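Local coordinates for protein beta-N-acetylhexosaminidase (PDB 5BZA) that probably hydrolyses terminal non-reducing N-acetyl-D-hexosamine residues from N-acetyl-beta-D-hexosaminides, as a member of glycoside hydrolase family 3, at residues R21-I24 and Q25-P29; D47-N50 and F51-R54; I325-V328 and A329-A332; I453-Y456 and K457-H461. All coordinates share one frame; numbering follows the deposited sequence.

Contact 1 of 4, residues R21-I24 and Q25-P29; sequences REVI and QKYRP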
loop_
_atom_site.group_PDB
_atom_site.type_symbol
_atom_site.label_atom_id
_atom_site.label_comp_id
_atom_site.label_asym_id
_atom_site.label_seq_id
_atom_site.Cartn_x
_atom_site.Cartn_y
_atom_site.Cartn_z
ATOM N N ARG B 21 22.837 -10.145 4.668
ATOM C CA ARG B 21 22.864 -11.463 4.049
ATOM C C ARG B 21 23.873 -12.389 4.736
ATOM O O ARG B 21 23.599 -13.582 4.903
ATOM C CB ARG B 21 23.192 -11.374 2.547
ATOM C CG ARG B 21 22.282 -10.452 1.755
ATOM C CD ARG B 21 22.690 -10.292 0.255
ATOM N NE ARG B 21 22.265 -8.935 -0.042
ATOM C CZ ARG B 21 23.082 -7.914 -0.238
ATOM N NH1 ARG B 21 24.382 -8.110 -0.314
ATOM N NH2 ARG B 21 22.582 -6.702 -0.429
ATOM N N GLU B 22 25.051 -11.860 5.078
ATOM C CA GLU B 22 26.078 -12.641 5.772
ATOM C C GLU B 22 25.523 -13.223 7.081
ATOM O O GLU B 22 25.643 -14.429 7.310
ATOM C CB GLU B 22 27.343 -11.799 6.103
ATOM C CG GLU B 22 28.406 -11.622 4.973
ATOM C CD GLU B 22 29.550 -10.625 5.336
ATOM O OE1 GLU B 22 29.767 -10.355 6.556
ATOM O OE2 GLU B 22 30.245 -10.128 4.399
ATOM N N VAL B 23 24.938 -12.373 7.931
ATOM C CA VAL B 23 24.414 -12.828 9.232
ATOM C C VAL B 23 23.323 -13.855 9.026
ATOM O O VAL B 23 23.344 -14.910 9.652
ATOM C CB VAL B 23 23.866 -11.687 10.088
ATOM C CG1 VAL B 23 23.141 -12.238 11.320
ATOM C CG2 VAL B 23 24.976 -10.769 10.475
ATOM N N ILE B 24 22.399 -13.561 8.105
ATOM C CA ILE B 24 21.279 -14.469 7.863
ATOM C C ILE B 24 21.796 -15.820 7.407
ATOM O O ILE B 24 21.343 -16.869 7.887
ATOM C CB ILE B 24 20.311 -13.911 6.814
ATOM C CG1 ILE B 24 19.506 -12.761 7.397
ATOM C CG2 ILE B 24 19.317 -14.951 6.395
ATOM C CD1 ILE B 24 18.577 -12.085 6.375
ATOM N N GLN B 25 22.785 -15.801 6.515
ATOM C CA GLN B 25 23.308 -17.056 5.961
ATOM C C GLN B 25 24.179 -17.809 6.954
ATOM O O GLN B 25 24.195 -19.037 6.977
ATOM C CB GLN B 25 24.064 -16.803 4.655
ATOM C CG GLN B 25 23.118 -16.574 3.499
ATOM C CD GLN B 25 23.808 -16.376 2.145
ATOM O OE1 GLN B 25 24.859 -15.738 2.039
ATOM N NE2 GLN B 25 23.205 -16.928 1.109
ATOM N N LYS B 26 24.919 -17.085 7.772
ATOM C CA LYS B 26 25.733 -17.727 8.793
ATOM C C LYS B 26 24.898 -18.343 9.927
ATOM O O LYS B 26 25.141 -19.486 10.299
ATOM C CB LYS B 26 26.748 -16.752 9.385
ATOM C CG LYS B 26 27.708 -17.449 10.379
ATOM C CD LYS B 26 28.796 -16.502 10.874
ATOM C CE LYS B 26 29.766 -17.248 11.781
ATOM N NZ LYS B 26 30.939 -16.417 12.180
ATOM N N TYR B 27 23.923 -17.606 10.468
ATOM C CA TYR B 27 23.219 -18.065 11.674
ATOM C C TYR B 27 21.845 -18.678 11.461
ATOM O O TYR B 27 21.325 -19.337 12.362
ATOM C CB TYR B 27 23.103 -16.910 12.662
ATOM C CG TYR B 27 24.453 -16.425 13.105
ATOM C CD1 TYR B 27 25.171 -17.096 14.087
ATOM C CD2 TYR B 27 25.063 -15.342 12.471
ATOM C CE1 TYR B 27 26.439 -16.639 14.480
ATOM C CE2 TYR B 27 26.309 -14.888 12.857
ATOM C CZ TYR B 27 26.988 -15.534 13.855
ATOM O OH TYR B 27 28.241 -15.063 14.208
ATOM N N ARG B 28 21.264 -18.449 10.288
ATOM C CA ARG B 28 19.928 -18.957 9.949
ATOM C C ARG B 28 18.890 -18.596 11.062
ATOM O O ARG B 28 18.223 -19.486 11.617
ATOM C CB ARG B 28 19.963 -20.483 9.763
ATOM C CG ARG B 28 21.010 -21.028 8.779
ATOM C CD ARG B 28 20.852 -20.512 7.361
ATOM N NE ARG B 28 22.028 -20.849 6.543
ATOM C CZ ARG B 28 22.153 -20.583 5.241
ATOM N NH1 ARG B 28 21.155 -19.992 4.591
ATOM N NH2 ARG B 28 23.272 -20.911 4.593
ATOM N N PRO B 29 18.725 -17.297 11.375
ATOM C CA PRO B 29 17.642 -16.990 12.312
ATOM C C PRO B 29 16.328 -17.408 11.712
ATOM O O PRO B 29 16.157 -17.216 10.498
ATOM C CB PRO B 29 17.700 -15.469 12.455
ATOM C CG PRO B 29 18.371 -15.010 11.165
ATOM C CD PRO B 29 19.346 -16.084 10.822
#

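Contact 2 of 4, residues D47-N50 and F51-R54; sequences DFMN and FLSR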
loop_
_atom_site.group_PDB
_atom_site.type_symbol
_atom_site.label_atom_id
_atom_site.label_comp_id
_atom_site.label_asym_id
_atom_site.label_seq_id
_atom_site.Cartn_x
_atom_site.Cartn_y
_atom_site.Cartn_z
ATOM N N ASP B 47 13.926 -6.270 -2.638
ATOM C CA ASP B 47 15.123 -7.066 -2.791
ATOM C C ASP B 47 15.317 -8.001 -1.577
ATOM O O ASP B 47 15.740 -9.163 -1.734
ATOM C CB ASP B 47 16.359 -6.177 -2.989
ATOM C CG ASP B 47 17.599 -6.984 -3.447
ATOM O OD1 ASP B 47 17.432 -8.000 -4.174
ATOM O OD2 ASP B 47 18.742 -6.618 -3.084
ATOM N N PHE B 48 15.024 -7.508 -0.367
ATOM C CA PHE B 48 15.060 -8.344 0.867
ATOM C C PHE B 48 14.070 -9.525 0.751
ATOM O O PHE B 48 14.449 -10.673 0.966
ATOM C CB PHE B 48 14.740 -7.470 2.098
ATOM C CG PHE B 48 15.122 -8.075 3.447
ATOM C CD1 PHE B 48 15.832 -9.261 3.542
ATOM C CD2 PHE B 48 14.799 -7.389 4.625
ATOM C CE1 PHE B 48 16.212 -9.768 4.787
ATOM C CE2 PHE B 48 15.166 -7.875 5.865
ATOM C CZ PHE B 48 15.871 -9.073 5.953
ATOM N N MET B 49 12.810 -9.256 0.393
ATOM C CA MET B 49 11.844 -10.348 0.215
ATOM C C MET B 49 12.346 -11.400 -0.808
ATOM O O MET B 49 12.197 -12.616 -0.601
ATOM C CB MET B 49 10.484 -9.812 -0.234
ATOM C CG MET B 49 9.796 -9.022 0.821
ATOM S SD MET B 49 9.510 -9.858 2.427
ATOM C CE MET B 49 8.460 -11.216 1.951
ATOM N N ASN B 50 12.958 -10.928 -1.894
ATOM C CA ASN B 50 13.536 -11.837 -2.882
ATOM C C ASN B 50 14.690 -12.683 -2.272
ATOM O O ASN B 50 14.780 -13.895 -2.470
ATOM C CB ASN B 50 14.029 -11.031 -4.107
ATOM C CG ASN B 50 14.367 -11.904 -5.277
ATOM O OD1 ASN B 50 13.617 -12.822 -5.611
ATOM N ND2 ASN B 50 15.468 -11.603 -5.944
ATOM N N PHE B 51 15.597 -12.025 -1.559
ATOM C CA PHE B 51 16.611 -12.736 -0.800
ATOM C C PHE B 51 15.992 -13.793 0.158
ATOM O O PHE B 51 16.484 -14.940 0.240
ATOM C CB PHE B 51 17.485 -11.748 -0.032
ATOM C CG PHE B 51 18.514 -12.404 0.823
ATOM C CD1 PHE B 51 19.709 -12.835 0.280
ATOM C CD2 PHE B 51 18.266 -12.622 2.180
ATOM C CE1 PHE B 51 20.652 -13.461 1.071
ATOM C CE2 PHE B 51 19.206 -13.246 2.990
ATOM C CZ PHE B 51 20.402 -13.669 2.439
ATOM N N LEU B 52 14.933 -13.432 0.880
ATOM C CA LEU B 52 14.374 -14.364 1.868
ATOM C C LEU B 52 13.791 -15.588 1.182
ATOM O O LEU B 52 13.950 -16.706 1.682
ATOM C CB LEU B 52 13.308 -13.678 2.734
ATOM C CG LEU B 52 13.859 -12.579 3.659
ATOM C CD1 LEU B 52 12.724 -11.783 4.347
ATOM C CD2 LEU B 52 14.795 -13.194 4.658
ATOM N N SER B 53 13.185 -15.392 0.004
ATOM C CA SER B 53 12.563 -16.522 -0.738
ATOM C C SER B 53 13.563 -17.617 -1.148
ATOM O O SER B 53 13.198 -18.776 -1.385
ATOM C CB SER B 53 11.849 -16.020 -1.980
ATOM O OG SER B 53 12.791 -15.820 -3.033
ATOM N N ARG B 54 14.818 -17.225 -1.276
ATOM C CA ARG B 54 15.878 -18.111 -1.713
ATOM C C ARG B 54 16.724 -18.718 -0.583
ATOM O O ARG B 54 17.611 -19.550 -0.804
ATOM C CB ARG B 54 16.743 -17.292 -2.643
ATOM C CG ARG B 54 15.919 -16.882 -3.811
ATOM C CD ARG B 54 16.676 -15.941 -4.694
ATOM N NE ARG B 54 16.108 -15.992 -6.026
ATOM C CZ ARG B 54 16.753 -15.587 -7.107
ATOM N NH1 ARG B 54 17.975 -15.054 -6.985
ATOM N NH2 ARG B 54 16.167 -15.717 -8.298
HETATM O O HOH W 1 11.294 -14.128 -4.715
#

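Contact 3 of 4, residues I325-V328 and A329-A332; sequences IAEV and AERA. With CD (cadmium ion), chain S.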
loop_
_atom_site.group_PDB
_atom_site.type_symbol
_atom_site.label_atom_id
_atom_site.label_comp_id
_atom_site.label_asym_id
_atom_site.label_seq_id
_atom_site.Cartn_x
_atom_site.Cartn_y
_atom_site.Cartn_z
ATOM N N ILE B 325 9.044 -8.988 -7.829
ATOM C CA ILE B 325 9.287 -7.706 -8.491
ATOM C C ILE B 325 10.810 -7.461 -8.598
ATOM O O ILE B 325 11.350 -7.157 -9.690
ATOM C CB ILE B 325 8.561 -6.588 -7.754
ATOM C CG1 ILE B 325 7.054 -6.884 -7.843
ATOM C CG2 ILE B 325 8.936 -5.218 -8.326
ATOM C CD1 ILE B 325 6.131 -5.902 -7.061
ATOM N N ALA B 326 11.508 -7.713 -7.501
ATOM C CA ALA B 326 12.966 -7.599 -7.518
ATOM C C ALA B 326 13.530 -8.485 -8.643
ATOM O O ALA B 326 14.385 -8.061 -9.439
ATOM C CB ALA B 326 13.573 -7.996 -6.120
ATOM N N GLU B 327 12.966 -9.683 -8.754
ATOM C CA GLU B 327 13.435 -10.673 -9.696
ATOM C C GLU B 327 13.253 -10.176 -11.133
ATOM O O GLU B 327 14.168 -10.273 -11.962
ATOM C CB GLU B 327 12.687 -11.981 -9.490
ATOM C CG GLU B 327 13.186 -13.092 -10.354
ATOM C CD GLU B 327 14.521 -13.607 -9.926
ATOM O OE1 GLU B 327 15.093 -13.059 -8.946
ATOM O OE2 GLU B 327 15.020 -14.533 -10.610
ATOM N N VAL B 328 12.081 -9.607 -11.401
ATOM C CA VAL B 328 11.767 -9.124 -12.741
ATOM C C VAL B 328 12.776 -8.043 -13.053
ATOM O O VAL B 328 13.395 -8.054 -14.142
ATOM C CB VAL B 328 10.297 -8.588 -12.816
ATOM C CG1 VAL B 328 10.045 -7.688 -14.020
ATOM C CG2 VAL B 328 9.305 -9.753 -12.790
ATOM N N ALA B 329 12.979 -7.147 -12.076
ATOM C CA ALA B 329 13.832 -5.989 -12.295
ATOM C C ALA B 329 15.206 -6.520 -12.610
ATOM O O ALA B 329 15.890 -6.030 -13.530
ATOM C CB ALA B 329 13.848 -5.066 -11.077
ATOM N N GLU B 330 15.575 -7.592 -11.915
ATOM C CA GLU B 330 16.910 -8.166 -12.083
ATOM C C GLU B 330 17.079 -8.746 -13.506
ATOM O O GLU B 330 18.121 -8.589 -14.124
ATOM C CB GLU B 330 17.181 -9.207 -10.977
ATOM C CG GLU B 330 18.481 -9.977 -11.111
ATOM C CD GLU B 330 18.975 -10.689 -9.814
ATOM O OE1 GLU B 330 18.456 -10.502 -8.655
ATOM O OE2 GLU B 330 19.926 -11.485 -9.976
ATOM N N ARG B 331 16.058 -9.409 -14.024
ATOM C CA ARG B 331 16.244 -10.190 -15.233
ATOM C C ARG B 331 16.099 -9.309 -16.515
ATOM O O ARG B 331 16.537 -9.674 -17.594
ATOM C CB ARG B 331 15.251 -11.360 -15.177
ATOM C CG ARG B 331 15.806 -12.484 -14.322
ATOM C CD ARG B 331 14.778 -13.311 -13.599
ATOM N NE ARG B 331 14.324 -14.470 -14.328
ATOM C CZ ARG B 331 14.224 -15.698 -13.833
ATOM N NH1 ARG B 331 14.545 -15.954 -12.575
ATOM N NH2 ARG B 331 13.791 -16.677 -14.609
ATOM N N ALA B 332 15.550 -8.103 -16.367
ATOM C CA ALA B 332 15.353 -7.233 -17.514
ATOM C C ALA B 332 16.543 -6.317 -17.765
ATOM O O ALA B 332 16.484 -5.403 -18.615
ATOM C CB ALA B 332 14.105 -6.410 -17.335
HETATM CD CD CD S . 17.656 -13.782 -9.370
#

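Contact 4 of 4, residues I453-Y456 and K457-H461; sequences ISVY and KSFQH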
loop_
_atom_site.group_PDB
_atom_site.type_symbol
_atom_site.label_atom_id
_atom_site.label_comp_id
_atom_site.label_asym_id
_atom_site.label_seq_id
_atom_site.Cartn_x
_atom_site.Cartn_y
_atom_site.Cartn_z
ATOM N N ILE B 453 13.844 0.057 -8.084
ATOM C CA ILE B 453 14.329 -1.298 -7.971
ATOM C C ILE B 453 15.174 -1.670 -9.194
ATOM O O ILE B 453 16.167 -2.389 -9.052
ATOM C CB ILE B 453 13.178 -2.337 -7.782
ATOM C CG1 ILE B 453 13.767 -3.745 -7.629
ATOM C CG2 ILE B 453 12.196 -2.330 -8.961
ATOM C CD1 ILE B 453 14.755 -3.892 -6.477
ATOM N N SER B 454 14.813 -1.140 -10.375
ATOM C CA SER B 454 15.552 -1.421 -11.627
ATOM C C SER B 454 16.947 -0.777 -11.693
ATOM O O SER B 454 17.923 -1.382 -12.139
ATOM C CB SER B 454 14.734 -0.951 -12.836
ATOM O OG SER B 454 13.720 -1.869 -13.129
ATOM N N VAL B 455 16.997 0.490 -11.309
ATOM C CA VAL B 455 18.254 1.199 -11.171
ATOM C C VAL B 455 19.179 0.484 -10.164
ATOM O O VAL B 455 20.340 0.188 -10.457
ATOM C CB VAL B 455 17.964 2.631 -10.746
ATOM C CG1 VAL B 455 19.248 3.410 -10.512
ATOM C CG2 VAL B 455 17.094 3.280 -11.793
ATOM N N TYR B 456 18.610 0.140 -9.005
ATOM C CA TYR B 456 19.295 -0.624 -7.947
ATOM C C TYR B 456 19.876 -1.891 -8.560
ATOM O O TYR B 456 21.080 -2.193 -8.421
ATOM C CB TYR B 456 18.282 -0.938 -6.831
ATOM C CG TYR B 456 18.698 -1.872 -5.718
ATOM C CD1 TYR B 456 18.705 -3.256 -5.899
ATOM C CD2 TYR B 456 19.012 -1.369 -4.459
ATOM C CE1 TYR B 456 19.056 -4.118 -4.858
ATOM C CE2 TYR B 456 19.354 -2.217 -3.400
ATOM C CZ TYR B 456 19.363 -3.591 -3.603
ATOM O OH TYR B 456 19.695 -4.419 -2.561
ATOM N N LYS B 457 19.046 -2.603 -9.316
ATOM C CA LYS B 457 19.522 -3.841 -9.915
ATOM C C LYS B 457 20.594 -3.581 -10.982
ATOM O O LYS B 457 21.514 -4.390 -11.157
ATOM C CB LYS B 457 18.365 -4.630 -10.524
ATOM C CG LYS B 457 17.523 -5.340 -9.486
ATOM C CD LYS B 457 18.375 -6.343 -8.693
ATOM C CE LYS B 457 17.663 -6.858 -7.452
ATOM N NZ LYS B 457 18.435 -7.933 -6.780
ATOM N N SER B 458 20.510 -2.438 -11.666
ATOM C CA SER B 458 21.504 -2.133 -12.705
ATOM C C SER B 458 22.860 -1.872 -12.031
ATOM O O SER B 458 23.896 -2.336 -12.536
ATOM C CB SER B 458 21.043 -0.967 -13.596
ATOM O OG SER B 458 21.359 0.314 -13.075
ATOM N N PHE B 459 22.859 -1.206 -10.868
ATOM C CA PHE B 459 24.120 -1.000 -10.154
ATOM C C PHE B 459 24.675 -2.344 -9.691
ATOM O O PHE B 459 25.893 -2.603 -9.787
ATOM C CB PHE B 459 23.956 -0.032 -8.978
ATOM C CG PHE B 459 23.542 1.344 -9.393
ATOM C CD1 PHE B 459 24.019 1.899 -10.580
ATOM C CD2 PHE B 459 22.664 2.079 -8.626
ATOM C CE1 PHE B 459 23.632 3.150 -10.977
ATOM C CE2 PHE B 459 22.273 3.352 -9.014
ATOM C CZ PHE B 459 22.761 3.892 -10.190
ATOM N N GLN B 460 23.791 -3.209 -9.201
ATOM C CA GLN B 460 24.232 -4.537 -8.758
ATOM C C GLN B 460 24.891 -5.329 -9.877
ATOM O O GLN B 460 25.954 -5.963 -9.690
ATOM C CB GLN B 460 23.061 -5.346 -8.207
ATOM C CG GLN B 460 22.713 -5.067 -6.748
ATOM C CD GLN B 460 21.737 -6.089 -6.181
ATOM O OE1 GLN B 460 20.920 -6.654 -6.913
ATOM N NE2 GLN B 460 21.824 -6.336 -4.862
ATOM N N HIS B 461 24.266 -5.270 -11.048
ATOM C CA HIS B 461 24.734 -6.020 -12.206
ATOM C C HIS B 461 26.054 -5.461 -12.684
ATOM O O HIS B 461 26.967 -6.196 -13.037
ATOM C CB HIS B 461 23.690 -6.001 -13.321
ATOM C CG HIS B 461 22.818 -7.218 -13.321
ATOM N ND1 HIS B 461 23.222 -8.424 -13.856
ATOM C CD2 HIS B 461 21.571 -7.424 -12.836
ATOM C CE1 HIS B 461 22.273 -9.325 -13.673
ATOM N NE2 HIS B 461 21.256 -8.741 -13.065
#

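Contact 1 of 4, residues R21-I24 and Q25-P29
With CG1 of Val23 trans to the backbone N (chi1 171°) and the Tyr27 side chain turned back beside its own backbone N (chi1 -62°), the two meet one helical turn apart. The touch is slight: Val23 CG1 comes to 3.8 Å from Tyr27 CD2. The same ring carbon also lies 3.3 Å from Val23 O, which sits near the ring plane at its edge, while CG of the adjacent Lys26 lies above one face of the ring, toward its rim. The backbone here is regular helix, and Tyr27 N donates to Val23 O at 2.9 Å in a fairly straight bond of 166°. This is the last full turn of helix 18-27, the helical link of a beta-alpha-beta unit that crosses from strand 9-13 to strand 31-34 in the TIM-barrel domain. Arg28 takes up positive phi and breaks the helix, yet its N still reaches Ile24 O at 2.9 Å in a less straight bond. Pro29 then lays CD 3.6 Å from that same Ile24 O as the chain turns toward the next strand. The guanidinium of Arg28 folds back so that CA of Gln25 lies over the centre of one face. Ile24 packs inward against Phe48 and Phe51 of helix 42-54 and Phe13 of strand 9-13, whereas Tyr27 meets Tyr285 edge-to-face. Gln25 NE2 is hydrogen-bonded to Asn55.

Contact 2 of 4, residues D47-N50 and F51-R54
Asn50 and Phe51 at the middle of the turn, with Leu52 just after them, carry most of this contact. Asn50 works through its backbone carbonyl: O accepts from Ser53 OG at 2.8 Å, with the hydroxyl tilted somewhat out of the carbonyl plane. Ser53 reaches it because OG sits between its own backbone N and carbonyl carbon (chi1 81°). A water completes the loop, donating to both Asn50 OD1 and Ser53 OG, each at 2.8 Å. The Asn50 amide also lies over one face of the Arg54 guanidinium, the planes 45° apart. Arg54 belongs to the cadmium site and forms a salt bridge with Glu327. All this takes place on helix 42-54, which packs against strand 31-34 and helix 18-27 in the TIM-barrel domain. On the inner side Leu52 covers the ring of Phe48 in a CH-pi contact, CD1 standing 4.3 Å from the ring centroid and 20° off its normal, while Leu52 CD2 touches Phe48 CE1 at 3.7 Å. An alanine in place of Leu52 would remove the whole branched end and is likely to leave the Phe48 ring without its CH-pi partner and to open a gap beside Val32. Phe51 comes instead to the edge of the Phe48 ring, near its plane, where Phe51 CD2 lies 4.4 Å from Phe48 CD1, and turns its own ring onto Arg21 and Gln25 of helix 18-27.

Contact 3 of 4, residues I325-V328 and A329-A332
Glu327 holds a cadmium ion and an arginine with the two oxygens of one carboxylate. OE1 binds the metal at 2.7 Å, and Glu327 OE2 accepts from Arg331 NH1 in a salt bridge whose modelled length, 2.5 Å, is too short to take at face value. The carboxylate oxygen meets the guanidinium at its edge, near the guanidinium plane, and the N-H points at it at 152°, although the two flat groups are turned 63° apart. Both chains have to bend for this: Glu327 leaves with CG trans to its backbone N and then turns about the CB-CG bond (chi2 72°), and Arg331 folds at two successive bonds, laying its CD 3.2 Å from Glu327 OE2. One turn of helix 323-331 thus presents an i, i+4 Glu-Arg pair, and this helix runs beside helix 42-54, whose Arg54 is the other residue of the cadmium site. Glu330, extended from the same side of the helix, brings OE2 to 3.3 Å from the cadmium, too far to count as a bond. Glu330 OE1 lies 4.2 Å from Glu327 OE1, a like-charged approach that the metal probably eases. The helix closes with Ala332 N donating to Val328 O at 3.1 Å. Phe91 of the second subunit packs on Glu327 and Val328.

Contact 4 of 4, residues I453-Y456 and K457-H461
Val455 O takes two well-formed bonds: Phe459 N approaches at 2.9 Å, and Ser458 OG at 2.8 Å arrives in the carbonyl plane, on a lone pair. The hydroxyl is put there by its torsion, with OG lodged between the serine's own N and carbonyl carbon (chi1 85°). A third approach, from Ser458 N, is weak, the N-H pointing well off the oxygen; its better partner is Ser454 O. One residue on, Tyr456 O accepts from Gln460 N at 3.0 Å. At the start of the turn Ile453 O takes the N-H of Lys457, its N at 2.9 Å. Lys457 NZ donates to Gln460 OE1 at 2.8 Å and makes salt bridges with Asp47 and Glu330, so three oxygens surround the ammonium, while Tyr456 OH is hydrogen-bonded to Asp47. The Gln460 amide lies obliquely against the tyrosine ring, planes 50° apart, with Gln460 NE2 3.5 Å from Tyr456 CE1. A leucine in place of Gln460 would take away the amide oxygen and would probably leave Lys457 NZ with one acceptor fewer and free to shift between its acidic partners. Apolar packing fills the far side, where Val455 and Phe459 run side by side and Val455 CG1 presses on Phe459 CE2 at 3.4 Å; Val455 O also stands over one face of that ring. This stretch of helix 452-463, in the C-terminal domain, packs against helix 364-377 through Tyr456 and Phe459, and against helices 42-54 and 323-331 through Ile453 and Lys457.

Contacts 2, 3 and 4 are largely buried, whereas contact 1 is half exposed along the outside of the barrel. Contacts 1 and 2 belong to neighbouring helices of the N-terminal domain and meet through apolar packing. The chemistry turns ionic where helices 42-54, 323-331 and 452-463 converge between the two domains: there salt bridges join contact 2 to contact 3, contact 3 to contact 4, and contact 2 to contact 4. Contacts 2 and 3 each give one residue to the cadmium site, while contact 1 stays some way from the metal. Contacts 3 and 4 both touch the second subunit; contacts 1 and 2 do not.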